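Local coordinates for protein glucosidase 2 subunit beta (Schizosaccharomyces pombe, PDB 4XQM) that recognises mannose-rich N-glycans through its MRH lectin domain, the part described here, and serves the glucosidase that trims glucose from immature glycoproteins in the endoplasmic reticulum, at residues Met7-Tyr18 with Glu69-Glu77. Numbering follows the deposited sequence.
Sequences METKREIGGYTY and ENEIVSVLE. With MAN (alpha-D-mannopyranose), chain B.
With CG of R11 turned anti to its backbone nitrogen (chi1 -178°) and the chain extended as far as NE, the guanidinium reaches past I72 to the backbone of 71-77. There two successive carbonyl oxygens meet its edge, near its plane: R11 NH1 donates to I72 O at 2.9 Å, tilted 24° from the carbonyl plane. A weaker bond runs from R11 NH1 to V73 O, whose carbonyl belongs to a classic beta bulge, V73 and S74 standing together opposite K86 of the neighbouring strand. I13 CG1 lies over one guanidinium face, offset toward its rim. Y18 has CG beside its own nitrogen (chi1 -75°), which presents a ring face to V75: V75 CG2 sits 3.9 Å from the Y18 ring centroid, almost on its normal, in a CH-pi contact, while CG1 touches CZ. I13 CD1 packs on the same V75 CG2 at 3.7 Å. Strands 8-13 and 71-77 are the end strands in the sheet order of the flattened beta-barrel of MRH (mannose 6-phosphate receptor homology) domains, and here they come together at 45°, bridged by side chains and water. I72 fills the middle, its CD1 against T9 O and Y18 O; a water accepts from I72 N and donates weakly to K10 O. Further along, T9 OG1 abuts N70 CB, and N70 ND2 gives a weak hydrogen bond to M7 SD and an ordinary one to a water that donates to E8 O, while N70 OD1 is hydrogen-bonded to S89 OG. At the other end the contact opens onto the mannose pocket: mannose O3 donates to E77 OE1 and O4 to E77 OE2, both at 2.6 Å, and Y16 OH hydrogen-bonds to O1.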
loop_
_atom_site.group_PDB
_atom_site.type_symbol
_atom_site.label_atom_id
_atom_site.label_comp_id
_atom_site.label_asym_id
_atom_site.label_seq_id
_atom_site.Cartn_x
_atom_site.Cartn_y
_atom_site.Cartn_z
ATOM N N MET A 7 10.325 -3.988 -3.940
ATOM C CA MET A 7 10.803 -2.879 -3.121
ATOM C C MET A 7 9.843 -2.651 -1.948
ATOM O O MET A 7 8.628 -2.508 -2.141
ATOM C CB MET A 7 10.910 -1.624 -3.974
ATOM C CG MET A 7 11.465 -0.410 -3.267
ATOM S SD MET A 7 11.654 0.957 -4.436
ATOM C CE MET A 7 12.757 0.248 -5.647
ATOM N N GLU A 8 10.393 -2.644 -0.735
ATOM C CA GLU A 8 9.588 -2.578 0.492
ATOM C C GLU A 8 9.757 -1.256 1.244
ATOM O O GLU A 8 10.879 -0.784 1.447
ATOM C CB GLU A 8 9.976 -3.736 1.419
ATOM C CG GLU A 8 9.430 -3.640 2.839
ATOM C CD GLU A 8 9.983 -4.728 3.741
ATOM O OE1 GLU A 8 9.779 -5.921 3.431
ATOM O OE2 GLU A 8 10.640 -4.385 4.752
ATOM N N THR A 9 8.637 -0.678 1.676
ATOM C CA THR A 9 8.659 0.496 2.551
ATOM C C THR A 9 7.800 0.186 3.780
ATOM O O THR A 9 6.700 -0.359 3.646
ATOM C CB THR A 9 8.088 1.731 1.837
ATOM O OG1 THR A 9 8.799 1.943 0.606
ATOM C CG2 THR A 9 8.226 2.977 2.705
ATOM N N LYS A 10 8.306 0.516 4.967
ATOM C CA LYS A 10 7.582 0.257 6.208
ATOM C C LYS A 10 7.433 1.537 7.018
ATOM O O LYS A 10 8.312 2.414 7.009
ATOM C CB LYS A 10 8.315 -0.788 7.060
ATOM C CG LYS A 10 8.363 -2.196 6.475
ATOM C CD LYS A 10 9.083 -3.141 7.450
ATOM C CE LYS A 10 10.303 -2.450 8.061
ATOM N NZ LYS A 10 11.088 -3.323 8.981
ATOM N N ARG A 11 6.316 1.647 7.725
ATOM C CA ARG A 11 6.143 2.725 8.699
ATOM C C ARG A 11 5.169 2.292 9.774
ATOM O O ARG A 11 4.119 1.688 9.482
ATOM C CB ARG A 11 5.633 4.011 8.033
ATOM C CG ARG A 11 5.485 5.170 9.023
ATOM C CD ARG A 11 5.089 6.461 8.351
ATOM N NE ARG A 11 4.728 7.483 9.345
ATOM C CZ ARG A 11 4.033 8.581 9.076
ATOM N NH1 ARG A 11 3.626 8.813 7.838
ATOM N NH2 ARG A 11 3.732 9.437 10.055
ATOM N N GLU A 12 5.508 2.606 11.020
ATOM C CA GLU A 12 4.557 2.408 12.103
ATOM C C GLU A 12 3.610 3.596 12.193
ATOM O O GLU A 12 4.050 4.738 12.324
ATOM C CB GLU A 12 5.260 2.185 13.441
ATOM C CG GLU A 12 4.277 1.912 14.578
ATOM C CD GLU A 12 3.865 3.180 15.328
ATOM O OE1 GLU A 12 4.770 3.906 15.797
ATOM O OE2 GLU A 12 2.640 3.454 15.443
ATOM N N ILE A 13 2.313 3.309 12.096
ATOM C CA ILE A 13 1.264 4.307 12.260
ATOM C C ILE A 13 0.180 3.767 13.200
ATOM O O ILE A 13 -0.396 2.707 12.944
ATOM C CB ILE A 13 0.616 4.671 10.901
ATOM C CG1 ILE A 13 1.660 5.308 9.971
ATOM C CG2 ILE A 13 -0.580 5.608 11.098
ATOM C CD1 ILE A 13 1.179 5.438 8.504
ATOM N N GLY A 14 -0.091 4.498 14.279
ATOM C CA GLY A 14 -1.150 4.122 15.202
ATOM C C GLY A 14 -0.971 2.747 15.833
ATOM O O GLY A 14 -1.963 2.105 16.203
ATOM N N GLY A 15 0.277 2.295 15.954
ATOM C CA GLY A 15 0.553 0.996 16.551
ATOM C C GLY A 15 0.743 -0.101 15.520
ATOM O O GLY A 15 1.347 -1.140 15.827
ATOM N N TYR A 16 0.247 0.124 14.303
ATOM C CA TYR A 16 0.390 -0.858 13.230
ATOM C C TYR A 16 1.685 -0.669 12.464
ATOM O O TYR A 16 2.087 0.459 12.167
ATOM C CB TYR A 16 -0.721 -0.708 12.190
ATOM C CG TYR A 16 -2.144 -0.749 12.691
ATOM C CD1 TYR A 16 -2.738 -1.944 13.079
ATOM C CD2 TYR A 16 -2.916 0.406 12.721
ATOM C CE1 TYR A 16 -4.061 -1.977 13.502
ATOM C CE2 TYR A 16 -4.233 0.381 13.141
ATOM C CZ TYR A 16 -4.798 -0.811 13.532
ATOM O OH TYR A 16 -6.106 -0.828 13.955
ATOM N N THR A 17 2.321 -1.775 12.105
ATOM C CA THR A 17 3.420 -1.705 11.153
ATOM C C THR A 17 2.860 -1.904 9.747
ATOM O O THR A 17 2.457 -3.009 9.369
ATOM C CB THR A 17 4.511 -2.756 11.428
ATOM O OG1 THR A 17 5.084 -2.534 12.725
ATOM C CG2 THR A 17 5.599 -2.627 10.393
ATOM N N TYR A 18 2.824 -0.826 8.970
ATOM C CA TYR A 18 2.385 -0.925 7.583
ATOM C C TYR A 18 3.576 -1.250 6.706
ATOM O O TYR A 18 4.656 -0.681 6.878
ATOM C CB TYR A 18 1.728 0.381 7.131
ATOM C CG TYR A 18 0.332 0.577 7.683
ATOM C CD1 TYR A 18 -0.768 -0.041 7.090
ATOM C CD2 TYR A 18 0.111 1.376 8.797
ATOM C CE1 TYR A 18 -2.055 0.130 7.602
ATOM C CE2 TYR A 18 -1.174 1.563 9.314
ATOM C CZ TYR A 18 -2.249 0.948 8.709
ATOM O OH TYR A 18 -3.517 1.124 9.216
ATOM N N GLU A 69 13.393 9.530 -1.444
ATOM C CA GLU A 69 13.480 8.360 -0.576
ATOM C C GLU A 69 12.110 7.695 -0.458
ATOM O O GLU A 69 11.080 8.381 -0.526
ATOM C CB GLU A 69 13.975 8.788 0.809
ATOM C CG GLU A 69 13.948 7.698 1.873
ATOM C CD GLU A 69 14.941 7.951 3.002
ATOM O OE1 GLU A 69 15.241 9.134 3.291
ATOM O OE2 GLU A 69 15.423 6.958 3.597
ATOM N N ASN A 70 12.093 6.375 -0.299
ATOM C CA ASN A 70 10.845 5.650 -0.024
ATOM C C ASN A 70 10.231 6.064 1.312
ATOM O O ASN A 70 10.905 6.047 2.345
ATOM C CB ASN A 70 11.092 4.142 0.011
ATOM C CG ASN A 70 11.425 3.571 -1.338
ATOM O OD1 ASN A 70 11.072 4.140 -2.377
ATOM N ND2 ASN A 70 12.087 2.418 -1.339
ATOM N N GLU A 71 8.950 6.419 1.287
ATOM C CA GLU A 71 8.261 6.906 2.475
ATOM C C GLU A 71 6.760 6.629 2.375
ATOM O O GLU A 71 6.152 6.854 1.325
ATOM C CB GLU A 71 8.501 8.415 2.610
ATOM C CG GLU A 71 7.623 9.113 3.644
ATOM C CD GLU A 71 7.785 10.635 3.626
ATOM O OE1 GLU A 71 7.166 11.304 4.485
ATOM O OE2 GLU A 71 8.519 11.159 2.755
ATOM N N ILE A 72 6.172 6.118 3.458
ATOM C CA ILE A 72 4.718 6.083 3.562
ATOM C C ILE A 72 4.308 7.412 4.193
ATOM O O ILE A 72 4.628 7.682 5.352
ATOM C CB ILE A 72 4.233 4.883 4.406
ATOM C CG1 ILE A 72 4.500 3.568 3.657
ATOM C CG2 ILE A 72 2.745 5.003 4.751
ATOM C CD1 ILE A 72 4.223 2.311 4.502
ATOM N N VAL A 73 3.650 8.253 3.400
ATOM C CA VAL A 73 3.284 9.612 3.810
ATOM C C VAL A 73 2.077 9.575 4.733
ATOM O O VAL A 73 2.069 10.237 5.765
ATOM C CB VAL A 73 3.009 10.506 2.579
ATOM C CG1 VAL A 73 2.444 11.860 2.995
ATOM C CG2 VAL A 73 4.306 10.695 1.799
ATOM N N SER A 74 1.063 8.789 4.366
ATOM C CA SER A 74 -0.138 8.654 5.189
ATOM C C SER A 74 -0.898 7.375 4.881
ATOM O O SER A 74 -0.812 6.846 3.768
ATOM C CB SER A 74 -1.067 9.862 5.000
ATOM O OG SER A 74 -1.509 9.973 3.654
ATOM N N VAL A 75 -1.635 6.892 5.879
ATOM C CA VAL A 75 -2.637 5.859 5.676
ATOM C C VAL A 75 -3.979 6.395 6.147
ATOM O O VAL A 75 -4.091 6.874 7.277
ATOM C CB VAL A 75 -2.301 4.568 6.451
ATOM C CG1 VAL A 75 -3.447 3.568 6.324
ATOM C CG2 VAL A 75 -0.992 3.957 5.954
ATOM N N LEU A 76 -4.985 6.348 5.277
ATOM C CA LEU A 76 -6.340 6.762 5.647
ATOM C C LEU A 76 -7.284 5.573 5.521
ATOM O O LEU A 76 -7.319 4.899 4.487
ATOM C CB LEU A 76 -6.822 7.903 4.744
ATOM C CG LEU A 76 -8.131 8.577 5.152
ATOM C CD1 LEU A 76 -7.907 9.403 6.413
ATOM C CD2 LEU A 76 -8.692 9.455 4.033
ATOM N N GLU A 77 -8.037 5.306 6.584
ATOM C CA GLU A 77 -9.077 4.290 6.533
ATOM C C GLU A 77 -10.402 4.998 6.741
ATOM O O GLU A 77 -11.013 4.889 7.795
ATOM C CB GLU A 77 -8.851 3.213 7.597
ATOM C CG GLU A 77 -9.778 2.007 7.441
ATOM C CD GLU A 77 -9.541 0.907 8.478
ATOM O OE1 GLU A 77 -8.624 1.033 9.327
ATOM O OE2 GLU A 77 -10.277 -0.102 8.433
HETATM C C1 MAN B . -8.122 -4.003 12.412
HETATM C C2 MAN B . -7.448 -3.280 11.402
HETATM C C3 MAN B . -8.337 -2.064 11.102
HETATM C C4 MAN B . -9.799 -2.518 10.814
HETATM C C5 MAN B . -10.325 -3.330 12.009
HETATM C C6 MAN B . -11.671 -3.967 11.754
HETATM O O1 MAN B . -8.152 -2.958 13.337
HETATM O O2 MAN B . -7.356 -4.080 10.281
HETATM O O3 MAN B . -7.799 -1.305 10.052
HETATM O O4 MAN B . -10.632 -1.405 10.647
HETATM O O5 MAN B . -9.417 -4.403 12.210
HETATM O O6 MAN B . -12.179 -4.414 13.016
HETATM O O HOH W 1 12.526 1.195 1.266
HETATM O O HOH W 2 7.949 5.466 5.708
#